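Local coordinates for uncharacterized protein (PDB 4OPW) that is of unknown function but probably serves in cell adhesion, its chain being wound into a parallel beta-solenoid like that of auto-transporter adhesin heads, at residues A97-N102 against V120-K125; E109-A114 against K130-V135; N140-E145 against T160-A165; C153-S158 against G179-F184. One frame throughout, in Å; residues are numbered along the deposited sequence. Where two conformers were deposited one is given.

Contact 1: A97-N102 against V120-K125; sequences ANFIAN and VQLKQK
Backbone pairing comes first: strands 98-101 and 120-122 run parallel and exchange three hydrogen bonds. Gln121 N reaches Phe99 O at 2.8 Å, nearly along the C=O axis, and Ala101 N returns a similar bond to Gln121 O. The third, from Lys123 N to Ala101 O, is longer, 3.2 Å, and bent to 155° at the hydrogen. Apolar contacts occupy the face bearing Phe99, Ala101, Val120 and Leu122. Phe99 CG is anti to the backbone N (chi1 -180°), so the ring lies alongside Val120. Leu122 CD2 comes to the ring at its edge, near its plane, 4.1 Å from Phe99 CE2, and the same methyl sits 3.8 Å from Ala101 CB. This is the interior of a parallel beta-solenoid, the two strands being equivalent rungs of successive turns; Tyr34 packs on Phe99 from the next strand of the same wall, while Ile24 and Ile112 come from the facing wall. Mixed contacts hold the other face. Ile100 and Gln121 lie side by side, with Gln121 OE1 3.5 Å from Ile100 CG1. The extended Lys123 chain crosses Ile100 obliquely, bringing its CE 3.9 Å from Ile100 CG2. Polar bridging closes the end of the pair: a water donates to Asn102 OD1 at 2.7 Å and accepts from Lys123 NZ at 2.8 Å, joining two side chains that run the same way.

Contact 2: E109-A114 against K130-V135; sequences ELKINA and KLDLNV
Asp132 O is gripped twice by strand 109-114: Ile112 N donates to it at 2.8 Å, with 164° at the hydrogen, and the CA-H of Lys111 points at the same oxygen from 3.3 Å. It belongs to a ladder of five inter-strand backbone hydrogen bonds, all meeting their acceptors nearly along the C=O axis; the last, Ala114 N to Asn134 O, measures 2.8 Å. The side chain of Asp132 is steadied from within its own strand, because Asn134 ND2 donates to Asp132 OD1 at 3.0 Å, coming down 59° out of the carboxylate plane. On this partly exposed face, like-placed side chains run abreast. Asp132 OD2 rests 3.6 Å from Lys111 CD, against the aliphatic part of the lysine, which bends at chi3 (69°) and carries its ammonium away from Asp132; Lys111 NZ forms a long, weak ion pair with Glu90. Glu109 and Lys130 stretch outward together, yet Glu109 OE1 and Lys130 NZ stay 4.5 Å apart, beyond a salt bridge. The reverse face is wholly apolar and buried. There Leu131 CD1 tucks beside Leu110 CB at 3.9 Å, Leu133 CD2 lies against Ile112 CB, and Val135 CG2 touches Ala114 CB, while Met141 and Val120 approach from the facing wall. Parallel strands in exact register, with aliphatic residues stacked rung upon rung inside and charged or amide residues aligned outside, are characteristic of a parallel beta-solenoid.

Contact 3: N140-E145 against T160-A165; sequences NMVVNE and TINLKA
The amides of Asn140 and Asn144 carry the polar contacts: the first is met in its plane at OD1, whereas the Lys164 chain passes over one face of the second at its oxygen end. Asn140 OD1 accepts a hydrogen bond from Thr160 OG1 at 2.6 Å, on a lone pair. Thr160 holds OG1 in the crowded position between its backbone N and carbonyl carbon (chi1 75°). A water donates both to this OG1, at 2.7 Å, and to Met141 O, at 2.9 Å. The amide of Asn144 binds Lys123 O through ND2, while its OD1 receives only a weak bond, 3.4 Å, from Lys164 NZ. That lysine lies extended alongside Asn144 and crosses Val142, its CE 3.7 Å from Val142 CG1. Four backbone hydrogen bonds tie the parallel strands; Met141 N approaches Thr160 O from above the carbonyl plane, whereas Lys164 N meets Val143 O nearly along the C=O axis. On the buried face, Leu163 CD2 leans on Val143 CB at 3.8 Å, and selenomethionine Met141 lies next to Ile161. These are successive rungs of one solenoid wall: strand 119-122 flanks 140-143, strand 180-183 flanks 160-163, and strands 130-136 and 150-156 face them across the core.

Contact 4: C153-S158 against G179-F184; sequences CSINGS and GEIMAF. With EDO (1,2-ethanediol), chain F.
Strands 153-156 and 180-183 lie on facing walls of the beta-solenoid; their axes come within 8.1 Å, running nearly antiparallel at 157°, and side chains meet across the core with no hydrogen bond between the segments. The tight part centres on Ile155. Its CG1 is anti to the carbonyl carbon (chi1 -58°), and CD1 is driven to 3.2 Å from Glu180 O, a close fit. The same CD1 touches Ile181 CG1 at 3.7 Å, and the other branch, CG2, lies over Gly179 CA at 3.9 Å. A CB on Gly179 would run into Ile155 CG2 and, at phi 146°, jam against the preceding carbonyl O, so glycine lets the walls come this near. Packing slackens toward Cys153, whose CB is 4.4 Å from Ile181 CD1. At the opposite end of strand 153-156 the chain turns through Gly157, and Ser158 approaches Gly179 by backbone alone, its hydroxyl being bonded to that of Ser138. Solvent begins at Glu180, which points away from Ile155 and touches Thr160 on its own wall. Here a 1,2-ethanediol, probably from the crystallisation liquor, donates from its O2 to Glu180 OE2 at 3.1 Å.

All four contacts lie along one solenoid, that of the putative adhesin head. Contacts 1 and 3 join rungs of one wall, contact 2 joins rungs of the facing wall, and contact 4 spans the two walls. Contacts 1 and 2 interleave along the chain, as do 3 and 4. Strands 119-122 and 139-147 are neighbours, linking contact 1 to contact 3 (centres about 10 Å apart); strands 130-136 and 150-156 likewise link contact 2 to contact 4. Contacts 1 and 4, about 17 Å apart between centres, do not touch. Contact 2 packs through the core against both 1 and 3, so these turns are joined by backbone pairing along each wall and by side-chain packing between the walls.

Contact 1: A97-N102 against V120-K125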
loop_
_atom_site.group_PDB
_atom_site.type_symbol
_atom_site.label_atom_id
_atom_site.label_comp_id
_atom_site.label_asym_id
_atom_site.label_seq_id
_atom_site.Cartn_x
_atom_site.Cartn_y
_atom_site.Cartn_z
ATOM N N ALA A 97 -6.680 -2.794 -8.170
ATOM C CA ALA A 97 -5.860 -3.986 -8.037
ATOM C C ALA A 97 -5.874 -4.497 -6.584
ATOM O O ALA A 97 -6.247 -3.745 -5.671
ATOM C CB ALA A 97 -4.415 -3.635 -8.419
ATOM N N ASN A 98 -5.509 -5.761 -6.412
ATOM C CA ASN A 98 -5.311 -6.374 -5.117
ATOM C C ASN A 98 -3.821 -6.718 -5.033
ATOM O O ASN A 98 -3.341 -7.521 -5.843
ATOM C CB ASN A 98 -6.195 -7.624 -4.938
ATOM C CG ASN A 98 -7.683 -7.392 -4.760
ATOM O OD1 ASN A 98 -8.155 -6.329 -4.334
ATOM N ND2 ASN A 98 -8.465 -8.428 -5.035
ATOM N N PHE A 99 -3.064 -6.044 -4.153
ATOM C CA PHE A 99 -1.659 -6.407 -3.932
ATOM C C PHE A 99 -1.569 -7.107 -2.588
ATOM O O PHE A 99 -1.980 -6.538 -1.578
ATOM C CB PHE A 99 -0.681 -5.211 -3.993
ATOM C CG PHE A 99 0.746 -5.655 -3.761
ATOM C CD1 PHE A 99 1.533 -6.110 -4.818
ATOM C CD2 PHE A 99 1.305 -5.629 -2.484
ATOM C CE1 PHE A 99 2.851 -6.533 -4.603
ATOM C CE2 PHE A 99 2.633 -6.028 -2.272
ATOM C CZ PHE A 99 3.387 -6.506 -3.330
ATOM N N ILE A 100 -1.073 -8.342 -2.576
ATOM C CA ILE A 100 -0.915 -9.086 -1.329
ATOM C C ILE A 100 0.529 -9.561 -1.176
ATOM O O ILE A 100 1.038 -10.257 -2.063
ATOM C CB ILE A 100 -1.893 -10.304 -1.228
ATOM C CG1 ILE A 100 -3.397 -9.878 -1.272
ATOM C CG2 ILE A 100 -1.598 -11.129 0.026
ATOM C CD1 ILE A 100 -4.401 -11.052 -1.374
ATOM N N ALA A 101 1.176 -9.225 -0.045
ATOM C CA ALA A 101 2.505 -9.750 0.286
ATOM C C ALA A 101 2.280 -10.924 1.253
ATOM O O ALA A 101 1.754 -10.724 2.361
ATOM C CB ALA A 101 3.381 -8.664 0.901
ATOM N N ASN A 102 2.595 -12.149 0.803
ATOM C CA ASN A 102 2.390 -13.395 1.567
ATOM C C ASN A 102 3.647 -13.899 2.264
ATOM O O ASN A 102 3.778 -15.091 2.572
ATOM C CB ASN A 102 1.837 -14.475 0.653
ATOM C CG ASN A 102 0.379 -14.267 0.360
ATOM O OD1 ASN A 102 -0.422 -14.015 1.269
ATOM N ND2 ASN A 102 0.010 -14.344 -0.907
ATOM N N VAL A 120 -4.149 -2.962 -0.713
ATOM C CA VAL A 120 -2.792 -3.451 -0.427
ATOM C C VAL A 120 -2.830 -4.149 0.924
ATOM O O VAL A 120 -3.269 -3.550 1.901
ATOM C CB VAL A 120 -1.719 -2.317 -0.450
ATOM C CG1 VAL A 120 -0.350 -2.828 0.047
ATOM C CG2 VAL A 120 -1.609 -1.681 -1.840
ATOM N N GLN A 121 -2.445 -5.427 0.968
ATOM C CA GLN A 121 -2.415 -6.193 2.210
ATOM C C GLN A 121 -1.021 -6.753 2.442
ATOM O O GLN A 121 -0.558 -7.595 1.664
ATOM C CB GLN A 121 -3.454 -7.331 2.228
ATOM C CG GLN A 121 -4.910 -6.881 2.035
ATOM C CD GLN A 121 -5.780 -8.074 1.740
ATOM O OE1 GLN A 121 -6.016 -8.434 0.588
ATOM N NE2 GLN A 121 -6.231 -8.733 2.767
ATOM N N LEU A 122 -0.336 -6.274 3.498
ATOM C CA LEU A 122 0.982 -6.791 3.880
ATOM C C LEU A 122 0.698 -7.713 5.040
ATOM O O LEU A 122 0.456 -7.246 6.144
ATOM C CB LEU A 122 1.988 -5.671 4.195
ATOM C CG LEU A 122 2.084 -4.524 3.145
ATOM C CD1 LEU A 122 3.093 -3.476 3.580
ATOM C CD2 LEU A 122 2.384 -5.051 1.710
ATOM N N LYS A 123 0.550 -9.013 4.747
ATOM C CA LYS A 123 0.025 -9.979 5.723
ATOM C C LYS A 123 1.022 -10.483 6.776
ATOM O O LYS A 123 0.581 -11.056 7.786
ATOM C CB LYS A 123 -0.605 -11.176 4.992
ATOM C CG LYS A 123 -1.852 -10.776 4.185
ATOM C CD LYS A 123 -2.661 -11.987 3.766
ATOM C CE LYS A 123 -3.962 -11.608 3.112
ATOM N NZ LYS A 123 -4.703 -12.806 2.623
ATOM N N GLN A 124 2.339 -10.321 6.548
ATOM C CA GLN A 124 3.349 -10.791 7.509
ATOM C C GLN A 124 4.294 -9.654 7.891
ATOM O O GLN A 124 4.265 -8.586 7.266
ATOM C CB GLN A 124 4.090 -12.017 6.976
ATOM C CG GLN A 124 3.220 -13.283 7.023
ATOM C CD GLN A 124 3.855 -14.481 6.359
ATOM O OE1 GLN A 124 3.339 -15.023 5.385
ATOM N NE2 GLN A 124 4.966 -14.945 6.882
ATOM N N LYS A 125 5.079 -9.843 8.959
ATOM C CA LYS A 125 5.893 -8.773 9.528
ATOM C C LYS A 125 6.758 -8.033 8.490
ATOM O O LYS A 125 7.501 -8.638 7.720
ATOM C CB LYS A 125 6.761 -9.276 10.696
ATOM C CG LYS A 125 7.463 -8.160 11.470
ATOM C CD LYS A 125 8.277 -8.715 12.635
ATOM C CE LYS A 125 8.769 -7.620 13.549
ATOM N NZ LYS A 125 9.442 -8.174 14.753
HETATM O O HOH W 1 -3.030 -14.520 1.269
#

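Contact 2: E109-A114 against K130-V135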
loop_
_atom_site.group_PDB
_atom_site.type_symbol
_atom_site.label_atom_id
_atom_site.label_comp_id
_atom_site.label_asym_id
_atom_site.label_seq_id
_atom_site.Cartn_x
_atom_site.Cartn_y
_atom_site.Cartn_z
ATOM N N GLU A 109 14.395 0.329 2.987
ATOM C CA GLU A 109 13.205 1.140 2.774
ATOM C C GLU A 109 12.140 0.400 1.992
ATOM O O GLU A 109 12.457 -0.350 1.065
ATOM C CB GLU A 109 13.577 2.434 2.006
ATOM C CG GLU A 109 14.397 3.438 2.809
ATOM C CD GLU A 109 14.753 4.756 2.147
ATOM O OE1 GLU A 109 13.925 5.276 1.364
ATOM O OE2 GLU A 109 15.842 5.295 2.452
ATOM N N LEU A 110 10.876 0.664 2.326
ATOM C CA LEU A 110 9.747 0.144 1.579
ATOM C C LEU A 110 8.769 1.292 1.389
ATOM O O LEU A 110 8.273 1.869 2.361
ATOM C CB LEU A 110 9.086 -1.083 2.228
ATOM C CG LEU A 110 7.869 -1.651 1.472
ATOM C CD1 LEU A 110 8.208 -2.020 -0.014
ATOM C CD2 LEU A 110 7.261 -2.814 2.226
ATOM N N LYS A 111 8.546 1.658 0.126
ATOM C CA LYS A 111 7.611 2.720 -0.241
ATOM C C LYS A 111 6.450 2.133 -1.009
ATOM O O LYS A 111 6.650 1.403 -1.976
ATOM C CB LYS A 111 8.345 3.798 -1.068
ATOM C CG LYS A 111 7.449 4.904 -1.629
ATOM C CD LYS A 111 8.277 6.061 -2.224
ATOM C CE LYS A 111 9.038 5.697 -3.503
ATOM N NZ LYS A 111 10.186 6.610 -3.796
ATOM N N ILE A 112 5.222 2.411 -0.553
ATOM C CA ILE A 112 4.031 1.927 -1.221
ATOM C C ILE A 112 3.100 3.082 -1.544
ATOM O O ILE A 112 2.773 3.885 -0.656
ATOM C CB ILE A 112 3.305 0.851 -0.377
ATOM C CG1 ILE A 112 4.295 -0.302 -0.036
ATOM C CG2 ILE A 112 2.035 0.312 -1.117
ATOM C CD1 ILE A 112 3.738 -1.410 0.734
ATOM N N ASN A 113 2.694 3.182 -2.822
ATOM C CA ASN A 113 1.737 4.179 -3.296
ATOM C C ASN A 113 0.517 3.438 -3.818
ATOM O O ASN A 113 0.627 2.723 -4.818
ATOM C CB ASN A 113 2.355 5.081 -4.376
ATOM C CG ASN A 113 3.548 5.899 -3.924
ATOM O OD1 ASN A 113 3.775 6.135 -2.729
ATOM N ND2 ASN A 113 4.334 6.377 -4.881
ATOM N N ALA A 114 -0.623 3.560 -3.117
ATOM C CA ALA A 114 -1.850 2.856 -3.454
ATOM C C ALA A 114 -2.866 3.887 -3.901
ATOM O O ALA A 114 -3.190 4.820 -3.149
ATOM C CB ALA A 114 -2.346 2.055 -2.240
ATOM N N LYS A 130 12.836 2.408 6.935
ATOM C CA LYS A 130 11.848 3.444 6.670
ATOM C C LYS A 130 10.661 2.848 5.924
ATOM O O LYS A 130 10.845 2.147 4.931
ATOM C CB LYS A 130 12.490 4.581 5.858
ATOM C CG LYS A 130 11.582 5.766 5.564
ATOM C CD LYS A 130 12.257 6.682 4.566
ATOM C CE LYS A 130 11.516 7.975 4.375
ATOM N NZ LYS A 130 12.263 8.895 3.484
ATOM N N LEU A 131 9.440 3.106 6.426
ATOM C CA LEU A 131 8.203 2.606 5.801
ATOM C C LEU A 131 7.395 3.811 5.384
ATOM O O LEU A 131 7.012 4.623 6.216
ATOM C CB LEU A 131 7.426 1.672 6.756
ATOM C CG LEU A 131 6.190 0.929 6.186
ATOM C CD1 LEU A 131 6.567 0.016 4.985
ATOM C CD2 LEU A 131 5.520 0.096 7.279
ATOM N N ASP A 132 7.208 3.969 4.076
ATOM C CA ASP A 132 6.565 5.141 3.507
ATOM C C ASP A 132 5.308 4.731 2.748
ATOM O O ASP A 132 5.372 4.233 1.618
ATOM C CB ASP A 132 7.597 5.864 2.621
ATOM C CG ASP A 132 7.111 7.084 1.873
ATOM O OD1 ASP A 132 5.977 7.532 2.134
ATOM O OD2 ASP A 132 7.876 7.599 1.037
ATOM N N LEU A 133 4.141 4.975 3.378
ATOM C CA LEU A 133 2.848 4.559 2.863
ATOM C C LEU A 133 2.013 5.734 2.426
ATOM O O LEU A 133 1.861 6.714 3.168
ATOM C CB LEU A 133 2.106 3.765 3.944
ATOM C CG LEU A 133 2.906 2.638 4.638
ATOM C CD1 LEU A 133 2.083 1.983 5.732
ATOM C CD2 LEU A 133 3.373 1.582 3.636
ATOM N N ASN A 134 1.493 5.647 1.202
ATOM C CA ASN A 134 0.696 6.710 0.600
ATOM C C ASN A 134 -0.548 6.147 -0.020
ATOM O O ASN A 134 -0.481 5.180 -0.791
ATOM C CB ASN A 134 1.523 7.446 -0.467
ATOM C CG ASN A 134 2.835 7.971 0.075
ATOM O OD1 ASN A 134 2.880 9.068 0.607
ATOM N ND2 ASN A 134 3.901 7.148 0.031
ATOM N N VAL A 135 -1.702 6.730 0.336
ATOM C CA VAL A 135 -2.977 6.292 -0.208
ATOM C C VAL A 135 -3.700 7.486 -0.836
ATOM O O VAL A 135 -3.655 8.604 -0.294
ATOM C CB VAL A 135 -3.832 5.598 0.899
ATOM C CG1 VAL A 135 -5.335 5.682 0.600
ATOM C CG2 VAL A 135 -3.400 4.133 1.093
#

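Contact 3: N140-E145 against T160-A165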
loop_
_atom_site.group_PDB
_atom_site.type_symbol
_atom_site.label_atom_id
_atom_site.label_comp_id
_atom_site.label_asym_id
_atom_site.label_seq_id
_atom_site.Cartn_x
_atom_site.Cartn_y
_atom_site.Cartn_z
ATOM N N ASN A 140 -7.181 1.376 -0.162
ATOM C CA ASN A 140 -7.119 0.909 1.221
ATOM C C ASN A 140 -5.874 0.097 1.442
ATOM O O ASN A 140 -5.468 -0.689 0.578
ATOM C CB ASN A 140 -8.361 0.071 1.549
ATOM C CG ASN A 140 -9.641 0.862 1.496
ATOM O OD1 ASN A 140 -9.912 1.701 2.357
ATOM N ND2 ASN A 140 -10.427 0.680 0.454
HETATM N N MSE A 141 -5.274 0.252 2.615
HETATM C CA MSE A 141 -4.096 -0.522 2.929
HETATM C C MSE A 141 -4.219 -1.156 4.305
HETATM O O MSE A 141 -4.726 -0.524 5.235
HETATM C CB MSE A 141 -2.847 0.347 2.860
HETATM C CG MSE A 141 -1.588 -0.464 2.772
HETATM SE SE MSE A 141 -0.169 0.852 2.664
HETATM C CE MSE A 141 -0.444 1.660 1.225
ATOM N N VAL A 142 -3.816 -2.428 4.418
ATOM C CA VAL A 142 -3.839 -3.152 5.689
ATOM C C VAL A 142 -2.442 -3.732 5.925
ATOM O O VAL A 142 -1.974 -4.550 5.121
ATOM C CB VAL A 142 -4.938 -4.251 5.782
ATOM C CG1 VAL A 142 -4.929 -4.912 7.165
ATOM C CG2 VAL A 142 -6.326 -3.690 5.446
ATOM N N VAL A 143 -1.805 -3.340 7.033
ATOM C CA VAL A 143 -0.481 -3.824 7.421
ATOM C C VAL A 143 -0.646 -4.549 8.750
ATOM O O VAL A 143 -0.971 -3.920 9.761
ATOM C CB VAL A 143 0.589 -2.685 7.481
ATOM C CG1 VAL A 143 1.953 -3.244 7.877
ATOM C CG2 VAL A 143 0.685 -1.930 6.134
ATOM N N ASN A 144 -0.468 -5.873 8.746
ATOM C CA ASN A 144 -0.690 -6.678 9.946
ATOM C C ASN A 144 0.316 -6.394 11.068
ATOM O O ASN A 144 -0.074 -6.385 12.241
ATOM C CB ASN A 144 -0.682 -8.173 9.612
ATOM C CG ASN A 144 -1.949 -8.659 8.930
ATOM O OD1 ASN A 144 -2.923 -7.916 8.730
ATOM N ND2 ASN A 144 -1.973 -9.928 8.578
ATOM N N GLU A 145 1.589 -6.190 10.729
ATOM C CA GLU A 145 2.621 -5.979 11.750
ATOM C C GLU A 145 3.823 -5.297 11.122
ATOM O O GLU A 145 4.300 -5.754 10.077
ATOM C CB GLU A 145 3.041 -7.328 12.374
ATOM C CG GLU A 145 3.914 -7.173 13.610
ATOM C CD GLU A 145 4.522 -8.443 14.171
ATOM O OE1 GLU A 145 4.308 -9.532 13.592
ATOM O OE2 GLU A 145 5.224 -8.340 15.201
ATOM N N THR A 160 -8.079 4.628 3.216
ATOM C CA THR A 160 -7.781 4.220 4.590
ATOM C C THR A 160 -6.430 3.510 4.690
ATOM O O THR A 160 -5.994 2.832 3.745
ATOM C CB THR A 160 -8.890 3.325 5.208
ATOM O OG1 THR A 160 -8.808 2.014 4.665
ATOM C CG2 THR A 160 -10.303 3.883 5.064
ATOM N N ILE A 161 -5.789 3.644 5.855
ATOM C CA ILE A 161 -4.540 2.953 6.184
ATOM C C ILE A 161 -4.750 2.330 7.560
ATOM O O ILE A 161 -4.964 3.050 8.535
ATOM C CB ILE A 161 -3.265 3.839 6.106
ATOM C CG1 ILE A 161 -3.057 4.383 4.648
ATOM C CG2 ILE A 161 -2.032 3.016 6.560
ATOM C CD1 ILE A 161 -1.931 5.436 4.446
ATOM N N ASN A 162 -4.751 1.006 7.622
ATOM C CA ASN A 162 -4.921 0.273 8.875
ATOM C C ASN A 162 -3.619 -0.425 9.223
ATOM O O ASN A 162 -3.207 -1.346 8.523
ATOM C CB ASN A 162 -6.080 -0.725 8.752
ATOM C CG ASN A 162 -6.387 -1.503 10.010
ATOM O OD1 ASN A 162 -5.793 -1.297 11.066
ATOM N ND2 ASN A 162 -7.311 -2.446 9.902
ATOM N N LEU A 163 -2.964 0.038 10.293
ATOM C CA LEU A 163 -1.687 -0.496 10.801
ATOM C C LEU A 163 -2.024 -1.199 12.088
ATOM O O LEU A 163 -2.217 -0.555 13.115
ATOM C CB LEU A 163 -0.657 0.632 11.011
ATOM C CG LEU A 163 -0.434 1.618 9.853
ATOM C CD1 LEU A 163 0.607 2.660 10.231
ATOM C CD2 LEU A 163 0.007 0.884 8.565
ATOM N N LYS A 164 -2.241 -2.503 11.997
ATOM C CA LYS A 164 -2.764 -3.328 13.091
ATOM C C LYS A 164 -1.859 -3.453 14.320
ATOM O O LYS A 164 -2.374 -3.482 15.439
ATOM C CB LYS A 164 -3.073 -4.735 12.579
ATOM C CG LYS A 164 -4.254 -4.783 11.608
ATOM C CD LYS A 164 -4.634 -6.221 11.309
ATOM C CE LYS A 164 -5.892 -6.326 10.485
ATOM N NZ LYS A 164 -6.068 -7.690 9.921
ATOM N N ALA A 165 -0.539 -3.581 14.134
ATOM C CA ALA A 165 0.384 -3.802 15.247
ATOM C C ALA A 165 1.776 -3.380 14.909
ATOM O O ALA A 165 2.137 -3.324 13.737
ATOM C CB ALA A 165 0.395 -5.294 15.617
HETATM O O HOH W 2 -7.636 -0.262 5.472
#

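Contact 4: C153-S158 against G179-F184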
loop_
_atom_site.group_PDB
_atom_site.type_symbol
_atom_site.label_atom_id
_atom_site.label_comp_id
_atom_site.label_asym_id
_atom_site.label_seq_id
_atom_site.Cartn_x
_atom_site.Cartn_y
_atom_site.Cartn_z
ATOM N N CYS A 153 3.007 8.024 6.867
ATOM C CA CYS A 153 1.672 7.656 6.440
ATOM C C CYS A 153 0.973 8.862 5.940
ATOM O O CYS A 153 0.823 9.860 6.653
ATOM C CB CYS A 153 0.882 6.999 7.560
ATOM S SG CYS A 153 1.323 5.281 7.855
ATOM N N SER A 154 0.515 8.767 4.711
ATOM C CA SER A 154 -0.234 9.876 4.145
ATOM C C SER A 154 -1.427 9.426 3.336
ATOM O O SER A 154 -1.351 8.439 2.582
ATOM C CB SER A 154 0.672 10.725 3.265
ATOM O OG SER A 154 1.903 11.009 3.921
ATOM N N ILE A 155 -2.553 10.142 3.530
ATOM C CA ILE A 155 -3.781 9.926 2.751
ATOM C C ILE A 155 -4.142 11.241 2.076
ATOM O O ILE A 155 -4.140 12.266 2.748
ATOM C CB ILE A 155 -4.960 9.382 3.599
ATOM C CG1 ILE A 155 -4.580 8.043 4.294
ATOM C CG2 ILE A 155 -6.236 9.212 2.693
ATOM C CD1 ILE A 155 -5.643 7.505 5.202
ATOM N N ASN A 156 -4.486 11.213 0.758
ATOM C CA ASN A 156 -4.922 12.392 0.010
ATOM C C ASN A 156 -6.226 12.104 -0.706
ATOM O O ASN A 156 -6.349 11.066 -1.356
ATOM C CB ASN A 156 -3.866 12.839 -0.992
ATOM C CG ASN A 156 -2.834 13.698 -0.364
ATOM O OD1 ASN A 156 -3.024 14.903 -0.208
ATOM N ND2 ASN A 156 -1.736 13.088 0.045
ATOM N N GLY A 157 -7.210 12.984 -0.521
ATOM C CA GLY A 157 -8.531 12.852 -1.136
ATOM C C GLY A 157 -9.460 11.955 -0.347
ATOM O O GLY A 157 -10.471 12.410 0.187
ATOM N N SER A 158 -9.107 10.668 -0.249
ATOM C CA SER A 158 -9.885 9.659 0.474
ATOM C C SER A 158 -9.115 8.365 0.503
ATOM O O SER A 158 -8.243 8.145 -0.333
ATOM C CB SER A 158 -11.242 9.431 -0.204
ATOM O OG SER A 158 -11.027 9.018 -1.553
ATOM N N GLY A 179 -10.086 10.926 4.777
ATOM C CA GLY A 179 -9.393 9.658 4.937
ATOM C C GLY A 179 -9.360 9.187 6.374
ATOM O O GLY A 179 -9.692 9.947 7.293
ATOM N N GLU A 180 -8.978 7.915 6.571
ATOM C CA GLU A 180 -8.911 7.328 7.908
ATOM C C GLU A 180 -7.607 6.620 8.139
ATOM O O GLU A 180 -7.250 5.723 7.367
ATOM C CB GLU A 180 -10.046 6.308 8.169
ATOM C CG GLU A 180 -11.460 6.791 7.954
ATOM C CD GLU A 180 -12.444 5.637 7.879
ATOM O OE1 GLU A 180 -12.448 4.791 8.804
ATOM O OE2 GLU A 180 -13.182 5.559 6.871
ATOM N N ILE A 181 -6.922 6.967 9.221
ATOM C CA ILE A 181 -5.731 6.237 9.644
ATOM C C ILE A 181 -6.131 5.483 10.913
ATOM O O ILE A 181 -6.606 6.109 11.863
ATOM C CB ILE A 181 -4.471 7.144 9.857
ATOM C CG1 ILE A 181 -3.965 7.725 8.503
ATOM C CG2 ILE A 181 -3.339 6.367 10.590
ATOM C CD1 ILE A 181 -2.922 8.855 8.601
HETATM N N MSE A 182 -5.979 4.146 10.913
HETATM C CA MSE A 182 -6.265 3.295 12.071
HETATM C C MSE A 182 -4.930 2.734 12.550
HETATM O O MSE A 182 -4.444 1.724 12.004
HETATM C CB MSE A 182 -7.264 2.190 11.703
HETATM C CG MSE A 182 -8.691 2.692 11.509
HETATM SE SE MSE A 182 -9.688 1.498 10.344
HETATM C CE MSE A 182 -8.934 2.034 8.652
ATOM N N ALA A 183 -4.280 3.434 13.504
ATOM C CA ALA A 183 -2.967 3.039 13.992
ATOM C C ALA A 183 -2.844 3.068 15.521
ATOM O O ALA A 183 -1.759 3.333 16.039
ATOM C CB ALA A 183 -1.888 3.916 13.359
ATOM N N PHE A 184 -3.928 2.696 16.254
ATOM C CA PHE A 184 -3.817 2.561 17.714
ATOM C C PHE A 184 -2.830 1.436 18.101
ATOM O O PHE A 184 -2.219 1.480 19.177
ATOM C CB PHE A 184 -5.185 2.235 18.334
ATOM C CG PHE A 184 -6.165 3.365 18.521
ATOM C CD1 PHE A 184 -5.735 4.618 18.953
ATOM C CD2 PHE A 184 -7.530 3.152 18.366
ATOM C CE1 PHE A 184 -6.649 5.656 19.165
ATOM C CE2 PHE A 184 -8.450 4.182 18.612
ATOM C CZ PHE A 184 -8.000 5.430 18.995
HETATM C C1 EDO F . -14.048 10.400 7.784
HETATM O O1 EDO F . -13.555 9.869 9.005
HETATM C C2 EDO F . -13.747 9.422 6.617
HETATM O O2 EDO F . -14.648 8.330 6.648
#